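Long-range contacts in 11S globulin seed storage protein (Amaranthus hypochondriacus, PDB 3QAC), which probably serves as a seed storage protein, a nutrient reservoir whose subunits each carry two cupin domains: residues I76-G81 against G154-V159; L34-D39 against R54-P59; G328-N333 against K388-D393; R354-I359 against V367-L372. All coordinates share one frame; numbering follows the deposited sequence.

Overall arrangement
Two pairs of contacts, one in each cupin domain, show how a beta-rich chain is stitched together. From the N terminus, interaction 2 comes first, closing a short loop that contains helix 43-48 and pairing strands 33-37 and 51-57. Interaction 1 follows in series, joining the end of strand 72-78 to strand 158-164 and so closing a much longer loop; its second strand lies beside strand 51-57, and the two contacts touch. In the second cupin domain, interaction 3 links two chain corners, and the hairpin of interaction 4 falls within its span. These two also touch, through strands 385-391 and 354-360. Interactions 1 and 3 have centres about 24 Å apart.

Interaction 1: residues I76-G81 against G154-V159; sequences IEQGNG and GDQPLV
The flat amide of Gln156 has Gly79 over one face, displaced toward CG, with Gly79 CA 3.6 Å from Gln156 CG. Gln78 CG reaches the same face near its rim, 3.9 Å from Gln156 NE2. The amide is carried there by a CG tucked between the backbone N and the carbonyl carbon (chi1 61°). The Gln156 and Gln78 amide planes are 22° apart. Backbone Val159 O takes two N-H donors: Glu77 N nearly along the C=O axis and Gln78 N, at 3.2 Å, on an in-plane lone pair. This is a classic beta bulge, in which Glu77 and Gln78 both face Val159; the return bond from Val159 N to Gln78 O is nearly straight, at 2.8 Å. Leu158 CD1 packs 3.8 Å from Ile76 CG2. A CB on Gly79 would collide with Pro157 O and Leu158 CA. An alanine in place of Gln156 would probably open a gap over Gly79, because the amide and CG that cover it would be gone. A water links Asn80 N to Gln156 O, while Glu77 directs its carboxylate to Tyr349 in the second cupin domain. Cohesion between the segments comes from main-chain bonds and close carbon packing rather than from paired charges.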
# COMPACT_ATOMS: atom_id res chain seq x y z
N ILE A 76 -10.59 -2.80 -25.55
CA ILE A 76 -10.73 -3.43 -26.85
C ILE A 76 -10.89 -2.30 -27.85
O ILE A 76 -11.95 -1.69 -27.94
CB ILE A 76 -11.96 -4.35 -26.90
CG1 ILE A 76 -11.81 -5.47 -25.86
CG2 ILE A 76 -12.16 -4.92 -28.28
CD1 ILE A 76 -10.46 -6.16 -25.87
N GLU A 77 -9.81 -2.01 -28.57
CA GLU A 77 -9.79 -0.86 -29.45
C GLU A 77 -10.59 -1.19 -30.69
O GLU A 77 -11.24 -0.33 -31.28
CB GLU A 77 -8.35 -0.54 -29.86
CG GLU A 77 -8.24 0.70 -30.71
CD GLU A 77 -6.91 0.82 -31.42
OE1 GLU A 77 -6.91 0.79 -32.67
OE2 GLU A 77 -5.88 0.95 -30.73
N GLN A 78 -10.53 -2.46 -31.07
CA GLN A 78 -11.07 -2.87 -32.34
C GLN A 78 -11.46 -4.32 -32.28
O GLN A 78 -10.79 -5.13 -31.64
CB GLN A 78 -10.02 -2.69 -33.43
CG GLN A 78 -10.55 -2.81 -34.86
CD GLN A 78 -9.44 -2.63 -35.90
OE1 GLN A 78 -8.67 -3.55 -36.16
NE2 GLN A 78 -9.37 -1.44 -36.51
N GLY A 79 -12.54 -4.66 -32.98
CA GLY A 79 -12.92 -6.04 -33.15
C GLY A 79 -13.81 -6.58 -32.04
O GLY A 79 -14.26 -5.86 -31.15
N ASN A 80 -14.06 -7.87 -32.14
CA ASN A 80 -14.72 -8.60 -31.08
C ASN A 80 -14.13 -10.00 -31.03
O ASN A 80 -13.40 -10.43 -31.92
CB ASN A 80 -16.23 -8.65 -31.29
CG ASN A 80 -16.63 -8.55 -32.74
OD1 ASN A 80 -16.43 -9.49 -33.53
ND2 ASN A 80 -17.21 -7.41 -33.12
N GLY A 81 -14.45 -10.69 -29.95
CA GLY A 81 -13.92 -12.01 -29.71
C GLY A 81 -14.40 -12.45 -28.35
O GLY A 81 -15.38 -11.91 -27.82
N GLY A 154 -14.12 -12.95 -34.58
CA GLY A 154 -14.68 -11.97 -35.48
C GLY A 154 -13.95 -11.92 -36.81
O GLY A 154 -13.11 -12.78 -37.10
N ASP A 155 -14.25 -10.90 -37.60
CA ASP A 155 -13.75 -10.82 -38.97
C ASP A 155 -12.61 -9.81 -39.14
O ASP A 155 -11.76 -9.96 -40.01
CB ASP A 155 -14.89 -10.52 -39.96
CG ASP A 155 -16.06 -9.77 -39.32
OD1 ASP A 155 -17.23 -10.12 -39.62
OD2 ASP A 155 -15.83 -8.82 -38.53
N GLN A 156 -12.61 -8.78 -38.30
CA GLN A 156 -11.52 -7.80 -38.32
C GLN A 156 -10.50 -8.14 -37.24
O GLN A 156 -10.79 -8.92 -36.34
CB GLN A 156 -12.07 -6.39 -38.11
CG GLN A 156 -12.77 -6.20 -36.78
CD GLN A 156 -13.76 -5.06 -36.82
OE1 GLN A 156 -14.92 -5.20 -36.40
NE2 GLN A 156 -13.32 -3.92 -37.33
N PRO A 157 -9.30 -7.57 -37.32
CA PRO A 157 -8.34 -7.92 -36.28
C PRO A 157 -8.81 -7.44 -34.91
O PRO A 157 -9.34 -6.34 -34.78
CB PRO A 157 -7.05 -7.19 -36.71
CG PRO A 157 -7.22 -6.96 -38.18
CD PRO A 157 -8.70 -6.72 -38.37
N LEU A 158 -8.62 -8.28 -33.89
CA LEU A 158 -9.03 -7.94 -32.54
C LEU A 158 -7.89 -7.21 -31.87
O LEU A 158 -6.78 -7.74 -31.77
CB LEU A 158 -9.36 -9.22 -31.76
CG LEU A 158 -9.64 -9.02 -30.28
CD1 LEU A 158 -10.76 -8.02 -30.08
CD2 LEU A 158 -9.95 -10.36 -29.60
N VAL A 159 -8.14 -5.99 -31.43
CA VAL A 159 -7.06 -5.16 -30.89
C VAL A 159 -7.33 -4.65 -29.48
O VAL A 159 -8.33 -3.95 -29.22
CB VAL A 159 -6.68 -4.01 -31.85
CG1 VAL A 159 -5.54 -3.17 -31.26
CG2 VAL A 159 -6.29 -4.56 -33.21
O HOH W 1 -12.46 -9.27 -34.55

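Interaction 2: residues L34-D39 against R54-P59; sequences LTEVWD and RRTIEP
Arg54 grips Glu36 side-on with two nitrogens, one for each carboxylate oxygen: NE gives a bond of 2.9 Å to Glu36 OE1, and NH1 a straighter one of 2.8 Å to Glu36 OE2. Both oxygens lie near the guanidinium plane, yet each is met from above the carboxylate plane, since the two groups are turned 53° apart. A bend at chi3 (63°) swings the guanidinium into this place. One of its faces receives the rim of Trp38, whose CH2 stands 3.6 Å from Arg54 NH2; the indole is inclined 68° to the guanidinium, so its edge rather than its face is presented. With a leucine in place of Arg54, the Glu36 carboxylate would probably lose its charged mate and the Trp38 rim its flat partner. A water lies within hydrogen-bonding distance of Glu36 OE1, Leu34 O and Thr56 OG1, more partners than it can probably serve at once.

The backbones beneath are neighbouring antiparallel strands in a sheet of the N-terminal cupin domain. Leu34-Thr56 and Glu36-Arg54 are hydrogen-bonded pairs, with Glu36 N 2.8 Å from Arg54 O, and Thr35-Arg55 is the non-hydrogen-bonded pair between them. On the face carrying Thr35 and Arg55, Arg55 NH1 makes a weak bond to Thr35 OG1 at 2.8 Å.

Further out, Glu190 forms a salt bridge with Arg55, and Asn243 bonds to Thr35 OG1. Trp38 is positioned by its NE1 bond to Leu22 O, while Arg54 NH2 is held by the hydroxyl of Tyr349.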
# COMPACT_ATOMS: atom_id res chain seq x y z
N LEU A 34 0.10 -9.94 -33.27
CA LEU A 34 1.21 -9.05 -33.02
C LEU A 34 1.09 -8.50 -31.61
O LEU A 34 -0.01 -8.21 -31.13
CB LEU A 34 1.21 -7.91 -34.04
CG LEU A 34 2.26 -6.82 -33.84
CD1 LEU A 34 3.64 -7.44 -33.70
CD2 LEU A 34 2.23 -5.82 -35.00
N THR A 35 2.23 -8.37 -30.94
CA THR A 35 2.28 -7.76 -29.64
C THR A 35 3.29 -6.63 -29.67
O THR A 35 4.49 -6.85 -29.86
CB THR A 35 2.67 -8.78 -28.55
OG1 THR A 35 1.63 -9.76 -28.44
CG2 THR A 35 2.83 -8.08 -27.20
N GLU A 36 2.79 -5.42 -29.49
CA GLU A 36 3.64 -4.25 -29.47
C GLU A 36 3.83 -3.74 -28.05
O GLU A 36 2.85 -3.49 -27.32
CB GLU A 36 3.03 -3.18 -30.35
CG GLU A 36 2.59 -3.73 -31.68
CD GLU A 36 1.87 -2.71 -32.52
OE1 GLU A 36 0.67 -2.89 -32.78
OE2 GLU A 36 2.51 -1.71 -32.92
N VAL A 37 5.09 -3.59 -27.65
CA VAL A 37 5.42 -3.25 -26.27
C VAL A 37 6.06 -1.88 -26.18
O VAL A 37 7.09 -1.61 -26.84
CB VAL A 37 6.36 -4.29 -25.65
CG1 VAL A 37 6.64 -3.96 -24.18
CG2 VAL A 37 5.78 -5.70 -25.82
N TRP A 38 5.45 -1.01 -25.39
CA TRP A 38 6.03 0.30 -25.18
C TRP A 38 7.26 0.11 -24.32
O TRP A 38 7.43 -0.94 -23.71
CB TRP A 38 5.04 1.27 -24.54
CG TRP A 38 4.15 1.95 -25.53
CD1 TRP A 38 4.20 3.26 -25.92
CD2 TRP A 38 3.06 1.37 -26.25
NE1 TRP A 38 3.22 3.52 -26.84
CE2 TRP A 38 2.50 2.37 -27.06
CE3 TRP A 38 2.50 0.09 -26.29
CZ2 TRP A 38 1.41 2.14 -27.90
CZ3 TRP A 38 1.42 -0.14 -27.12
CH2 TRP A 38 0.88 0.88 -27.92
N ASP A 39 8.12 1.12 -24.28
CA ASP A 39 9.36 1.06 -23.52
C ASP A 39 9.09 1.43 -22.07
O ASP A 39 8.90 2.59 -21.73
CB ASP A 39 10.39 2.02 -24.14
CG ASP A 39 11.74 1.97 -23.44
OD1 ASP A 39 11.92 1.22 -22.46
OD2 ASP A 39 12.63 2.71 -23.89
N ARG A 54 0.04 -3.53 -26.70
CA ARG A 54 -1.10 -3.59 -27.59
C ARG A 54 -0.98 -4.89 -28.34
O ARG A 54 0.07 -5.19 -28.90
CB ARG A 54 -1.11 -2.39 -28.53
CG ARG A 54 -2.10 -2.51 -29.67
CD ARG A 54 -2.13 -1.25 -30.52
NE ARG A 54 -0.85 -0.99 -31.17
CZ ARG A 54 -0.35 0.22 -31.37
NH1 ARG A 54 0.83 0.37 -31.95
NH2 ARG A 54 -1.02 1.29 -30.97
N ARG A 55 -2.02 -5.70 -28.29
CA ARG A 55 -2.00 -6.97 -29.00
C ARG A 55 -2.98 -6.88 -30.12
O ARG A 55 -4.11 -6.41 -29.94
CB ARG A 55 -2.37 -8.15 -28.10
CG ARG A 55 -1.50 -8.31 -26.86
CD ARG A 55 -1.84 -9.60 -26.14
NE ARG A 55 -1.12 -9.75 -24.88
CZ ARG A 55 0.15 -10.15 -24.78
NH1 ARG A 55 0.87 -10.42 -25.87
NH2 ARG A 55 0.72 -10.25 -23.59
N THR A 56 -2.52 -7.32 -31.29
CA THR A 56 -3.37 -7.43 -32.45
C THR A 56 -3.47 -8.90 -32.75
O THR A 56 -2.50 -9.55 -33.11
CB THR A 56 -2.73 -6.70 -33.62
OG1 THR A 56 -2.61 -5.31 -33.29
CG2 THR A 56 -3.58 -6.85 -34.86
N ILE A 57 -4.66 -9.44 -32.53
CA ILE A 57 -4.89 -10.85 -32.75
C ILE A 57 -5.67 -10.98 -34.04
O ILE A 57 -6.81 -10.50 -34.13
CB ILE A 57 -5.74 -11.44 -31.62
CG1 ILE A 57 -5.13 -11.11 -30.26
CG2 ILE A 57 -5.92 -12.94 -31.82
CD1 ILE A 57 -5.95 -11.60 -29.10
N GLU A 58 -5.06 -11.61 -35.03
CA GLU A 58 -5.71 -11.81 -36.32
C GLU A 58 -6.97 -12.67 -36.16
O GLU A 58 -7.09 -13.41 -35.18
CB GLU A 58 -4.74 -12.45 -37.31
CG GLU A 58 -3.47 -11.65 -37.57
CD GLU A 58 -2.49 -12.41 -38.42
OE1 GLU A 58 -2.91 -13.40 -39.06
OE2 GLU A 58 -1.29 -12.02 -38.46
N PRO A 59 -7.91 -12.57 -37.11
CA PRO A 59 -9.08 -13.45 -37.07
C PRO A 59 -8.67 -14.92 -36.92
O PRO A 59 -7.65 -15.34 -37.50
CB PRO A 59 -9.76 -13.20 -38.42
CG PRO A 59 -9.34 -11.83 -38.80
CD PRO A 59 -7.96 -11.62 -38.23
O HOH W 2 -0.59 -5.12 -31.73

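Interaction 3: residues G328-N333 against K388-D393; sequences GVLYRN and KQAFED
Leu330 and Ala390 meet through their beta carbons, 3.6 Å apart. Leu330 has CG anti to the carbonyl carbon (chi1 -80°), and its CD1 extends along the other segment to within 3.5 Å of Lys388 O. The contact sits where two strands of the C-terminal cupin domain pass from one sheet to the other: the chain leaves strand 324-330 for strand 335-341 and, beside it, strand 385-391 turns a corner into strand 394-401. In the link after strand 324-330, Asn333 adopts a left-handed backbone conformation, and its N donates to Phe391 O at 3.3 Å. The bond is straight at the hydrogen, although the donor stands above the carbonyl plane. Asn333 CA-H also points at Ala390 O, 3.3 Å from Asn333 CA. Gln389 folds back through a bend at chi2 (98°), which puts NE2 in a weak bond to Ala390 O and 3.1 Å from Asn333 O. Its side chain also packs on Leu219 of a second subunit. Asn333 and Glu392 cross with their flat ends 68° apart, Asn333 OD1 lying 3.5 Å from Glu392 OE2. As modelled, these acceptors would be expected to repel, so the join probably owes its hold to backbone polarity and the Leu330-Ala390 packing.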
# COMPACT_ATOMS: atom_id res chain seq x y z
N GLY A 328 -12.68 9.25 -23.84
CA GLY A 328 -13.09 10.58 -24.22
C GLY A 328 -13.26 10.68 -25.72
O GLY A 328 -12.47 10.12 -26.48
N VAL A 329 -14.33 11.36 -26.14
CA VAL A 329 -14.42 11.75 -27.54
C VAL A 329 -14.56 13.26 -27.64
O VAL A 329 -15.46 13.87 -27.05
CB VAL A 329 -15.53 10.99 -28.32
CG1 VAL A 329 -15.51 9.51 -27.95
CG2 VAL A 329 -16.90 11.60 -28.06
N LEU A 330 -13.63 13.87 -28.36
CA LEU A 330 -13.75 15.28 -28.65
C LEU A 330 -14.08 15.34 -30.11
O LEU A 330 -13.45 14.67 -30.91
CB LEU A 330 -12.47 16.05 -28.33
CG LEU A 330 -12.25 16.42 -26.87
CD1 LEU A 330 -10.92 17.12 -26.73
CD2 LEU A 330 -13.36 17.33 -26.37
N TYR A 331 -15.10 16.11 -30.44
CA TYR A 331 -15.51 16.29 -31.83
C TYR A 331 -14.64 17.38 -32.44
O TYR A 331 -13.81 17.96 -31.74
CB TYR A 331 -16.99 16.69 -31.88
CG TYR A 331 -17.91 15.62 -31.35
CD1 TYR A 331 -17.75 14.29 -31.72
CD2 TYR A 331 -18.95 15.94 -30.48
CE1 TYR A 331 -18.60 13.30 -31.24
CE2 TYR A 331 -19.81 14.96 -30.00
CZ TYR A 331 -19.63 13.64 -30.38
OH TYR A 331 -20.48 12.67 -29.90
N ARG A 332 -14.83 17.65 -33.73
CA ARG A 332 -13.97 18.61 -34.42
C ARG A 332 -13.78 19.91 -33.63
O ARG A 332 -14.73 20.55 -33.21
CB ARG A 332 -14.44 18.88 -35.87
CG ARG A 332 -15.69 19.77 -36.04
CD ARG A 332 -15.39 21.05 -36.85
NE ARG A 332 -15.66 20.94 -38.29
CZ ARG A 332 -16.43 21.79 -38.98
NH1 ARG A 332 -17.01 22.82 -38.37
NH2 ARG A 332 -16.62 21.62 -40.29
N ASN A 333 -12.51 20.26 -33.42
CA ASN A 333 -12.08 21.50 -32.77
C ASN A 333 -12.54 21.68 -31.32
O ASN A 333 -12.36 22.74 -30.73
CB ASN A 333 -12.45 22.72 -33.61
CG ASN A 333 -11.90 22.64 -35.03
OD1 ASN A 333 -10.83 22.07 -35.26
ND2 ASN A 333 -12.64 23.19 -35.98
N LYS A 388 -6.62 19.30 -23.69
CA LYS A 388 -6.64 18.51 -24.91
C LYS A 388 -7.46 19.27 -25.94
O LYS A 388 -8.63 19.55 -25.71
CB LYS A 388 -7.27 17.13 -24.67
CG LYS A 388 -6.87 16.46 -23.36
CD LYS A 388 -7.32 14.99 -23.36
CE LYS A 388 -7.06 14.31 -22.03
NZ LYS A 388 -8.08 14.69 -21.03
N GLN A 389 -6.83 19.61 -27.06
CA GLN A 389 -7.51 20.35 -28.11
C GLN A 389 -7.61 19.50 -29.36
O GLN A 389 -6.60 19.22 -30.02
CB GLN A 389 -6.78 21.66 -28.38
CG GLN A 389 -7.07 22.26 -29.72
CD GLN A 389 -8.11 23.34 -29.65
OE1 GLN A 389 -7.82 24.47 -29.23
NE2 GLN A 389 -9.33 23.01 -30.05
N ALA A 390 -8.82 19.05 -29.67
CA ALA A 390 -9.06 18.25 -30.86
C ALA A 390 -8.82 19.08 -32.13
O ALA A 390 -9.02 20.30 -32.15
CB ALA A 390 -10.48 17.71 -30.86
N PHE A 391 -8.38 18.41 -33.19
CA PHE A 391 -8.33 19.05 -34.49
C PHE A 391 -9.55 18.64 -35.32
O PHE A 391 -10.50 18.06 -34.78
CB PHE A 391 -7.01 18.78 -35.21
CG PHE A 391 -5.85 19.53 -34.62
CD1 PHE A 391 -5.97 20.88 -34.31
CD2 PHE A 391 -4.64 18.89 -34.38
CE1 PHE A 391 -4.89 21.58 -33.76
CE2 PHE A 391 -3.56 19.58 -33.84
CZ PHE A 391 -3.69 20.93 -33.53
N GLU A 392 -9.51 18.94 -36.61
CA GLU A 392 -10.70 18.87 -37.47
C GLU A 392 -11.37 17.49 -37.50
O GLU A 392 -12.57 17.37 -37.74
CB GLU A 392 -10.35 19.35 -38.89
CG GLU A 392 -9.85 20.80 -38.94
CD GLU A 392 -8.53 21.01 -38.18
OE1 GLU A 392 -7.73 20.05 -38.11
OE2 GLU A 392 -8.30 22.12 -37.65
N ASP A 393 -10.59 16.45 -37.24
CA ASP A 393 -11.13 15.11 -37.26
C ASP A 393 -11.60 14.67 -35.88
O ASP A 393 -12.06 13.55 -35.68
CB ASP A 393 -10.10 14.14 -37.82
CG ASP A 393 -10.60 13.42 -39.05
OD1 ASP A 393 -11.36 14.06 -39.82
OD2 ASP A 393 -10.25 12.23 -39.23

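Interaction 4: residues R354-I359 against V367-L372; sequences RGRIQI and VFDEEL
Strands 354-360 and 366-373 form an antiparallel beta hairpin at one edge of a sheet of the C-terminal cupin domain, running from Ile359-Phe368 to Gly355-Leu372. Near the turn the pairing contains a classic beta bulge: Val367 and Phe368 both face Ile359, whose O takes a straight bond of 2.7 Å from Val367 N and a weak one from Phe368 N. Ile357, Ile359, Phe368 and Leu372 pack as an apolar patch on a face also carrying Glu370, paired with Ile357. The edge of the Phe368 ring meets Ile357, with CE1 3.8 Å from Ile357 CB, and Ile357 CD1 presses tightly on Leu372 CG, at 3.3 Å.

The opposite face carries Arg356, Gln358, Asp369 and Glu371. The end of Arg354 reaches across, its NH1 forming a 3.3 Å salt bridge to Glu371 OE1 nearly end-on to the C-O bond, guanidinium and carboxylate planes 84° apart. Arg356 turns a guanidinium face to Asp369, an ion pair whose details are doubtful. With CG anti to the backbone N (chi1 -171°), the extended Gln358 stacks its amide almost parallel on the Asp369 carboxylate, and its OE1 accepts from Glu216 N of a second subunit.

Strand 385-391 pairs with the other edge of strand 354-360, its Phe391 lying against Arg354, Arg356 and Glu371, while Met348 and Val378 of strands 346-351 and 377-380 pack against the apolar patch.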
# COMPACT_ATOMS: atom_id res chain seq x y z
N ARG A 354 -6.75 13.35 -33.68
CA ARG A 354 -5.51 14.03 -33.40
C ARG A 354 -5.81 15.19 -32.48
O ARG A 354 -6.88 15.80 -32.58
CB ARG A 354 -4.89 14.54 -34.70
CG ARG A 354 -3.57 15.28 -34.52
CD ARG A 354 -2.91 15.57 -35.86
NE ARG A 354 -2.59 14.34 -36.59
CZ ARG A 354 -1.39 13.77 -36.64
NH1 ARG A 354 -0.37 14.32 -35.99
NH2 ARG A 354 -1.21 12.65 -37.34
N GLY A 355 -4.88 15.47 -31.57
CA GLY A 355 -5.07 16.55 -30.62
C GLY A 355 -3.79 17.26 -30.25
O GLY A 355 -2.73 16.64 -30.14
N ARG A 356 -3.88 18.58 -30.11
CA ARG A 356 -2.79 19.34 -29.51
C ARG A 356 -2.95 19.16 -28.00
O ARG A 356 -3.91 19.61 -27.37
CB ARG A 356 -2.81 20.83 -29.93
CG ARG A 356 -2.23 21.85 -28.91
CD ARG A 356 -1.06 22.70 -29.46
NE ARG A 356 0.06 21.87 -29.91
CZ ARG A 356 1.29 22.32 -30.20
NH1 ARG A 356 1.58 23.62 -30.07
NH2 ARG A 356 2.23 21.48 -30.61
N ILE A 357 -2.00 18.44 -27.42
CA ILE A 357 -2.03 18.16 -26.01
C ILE A 357 -0.94 18.95 -25.34
O ILE A 357 0.21 18.95 -25.77
CB ILE A 357 -1.90 16.64 -25.74
CG1 ILE A 357 -3.13 15.92 -26.31
CG2 ILE A 357 -1.75 16.37 -24.25
CD1 ILE A 357 -2.99 14.43 -26.37
N GLN A 358 -1.31 19.67 -24.29
CA GLN A 358 -0.30 20.38 -23.54
C GLN A 358 -0.38 20.03 -22.04
O GLN A 358 -1.47 20.01 -21.44
CB GLN A 358 -0.36 21.89 -23.80
CG GLN A 358 0.84 22.61 -23.17
CD GLN A 358 0.92 24.08 -23.51
OE1 GLN A 358 -0.07 24.72 -23.90
NE2 GLN A 358 2.11 24.65 -23.34
N ILE A 359 0.80 19.74 -21.48
CA ILE A 359 0.92 19.26 -20.12
C ILE A 359 1.95 20.10 -19.38
O ILE A 359 3.02 20.43 -19.91
CB ILE A 359 1.35 17.78 -20.11
CG1 ILE A 359 0.40 16.95 -20.96
CG2 ILE A 359 1.50 17.25 -18.68
CD1 ILE A 359 0.79 15.49 -21.04
N VAL A 367 5.74 20.50 -20.23
CA VAL A 367 6.62 19.35 -20.37
C VAL A 367 6.19 18.61 -21.60
O VAL A 367 6.77 17.60 -21.97
CB VAL A 367 6.59 18.43 -19.15
CG1 VAL A 367 7.25 19.12 -17.95
CG2 VAL A 367 5.13 17.98 -18.83
N PHE A 368 5.17 19.15 -22.24
CA PHE A 368 4.59 18.50 -23.38
C PHE A 368 3.73 19.50 -24.12
O PHE A 368 2.89 20.17 -23.51
CB PHE A 368 3.74 17.31 -22.95
CG PHE A 368 3.38 16.42 -24.08
CD1 PHE A 368 2.11 16.44 -24.62
CD2 PHE A 368 4.33 15.57 -24.63
CE1 PHE A 368 1.78 15.61 -25.68
CE2 PHE A 368 4.02 14.75 -25.68
CZ PHE A 368 2.74 14.77 -26.22
N ASP A 369 3.96 19.60 -25.42
CA ASP A 369 3.15 20.44 -26.28
C ASP A 369 3.32 19.90 -27.69
O ASP A 369 4.10 20.43 -28.47
CB ASP A 369 3.55 21.91 -26.20
CG ASP A 369 2.58 22.83 -26.94
OD1 ASP A 369 1.52 22.34 -27.40
OD2 ASP A 369 2.87 24.05 -27.06
N GLU A 370 2.60 18.83 -27.99
CA GLU A 370 2.76 18.10 -29.23
C GLU A 370 1.37 17.61 -29.59
O GLU A 370 0.44 17.71 -28.78
CB GLU A 370 3.67 16.89 -29.00
CG GLU A 370 4.66 16.59 -30.14
CD GLU A 370 5.05 15.11 -30.21
OE1 GLU A 370 5.95 14.68 -29.43
OE2 GLU A 370 4.44 14.37 -31.04
N GLU A 371 1.23 17.06 -30.80
CA GLU A 371 -0.03 16.48 -31.24
C GLU A 371 0.00 14.97 -31.07
O GLU A 371 0.95 14.31 -31.50
CB GLU A 371 -0.28 16.78 -32.71
CG GLU A 371 -0.49 18.24 -33.03
CD GLU A 371 -0.39 18.52 -34.53
OE1 GLU A 371 -0.50 17.55 -35.33
OE2 GLU A 371 -0.20 19.70 -34.91
N LEU A 372 -1.03 14.42 -30.44
CA LEU A 372 -1.15 12.97 -30.32
C LEU A 372 -2.07 12.47 -31.40
O LEU A 372 -3.09 13.11 -31.68
CB LEU A 372 -1.78 12.59 -28.99
CG LEU A 372 -1.05 12.12 -27.75
CD1 LEU A 372 -2.05 11.23 -26.97
CD2 LEU A 372 0.22 11.37 -28.06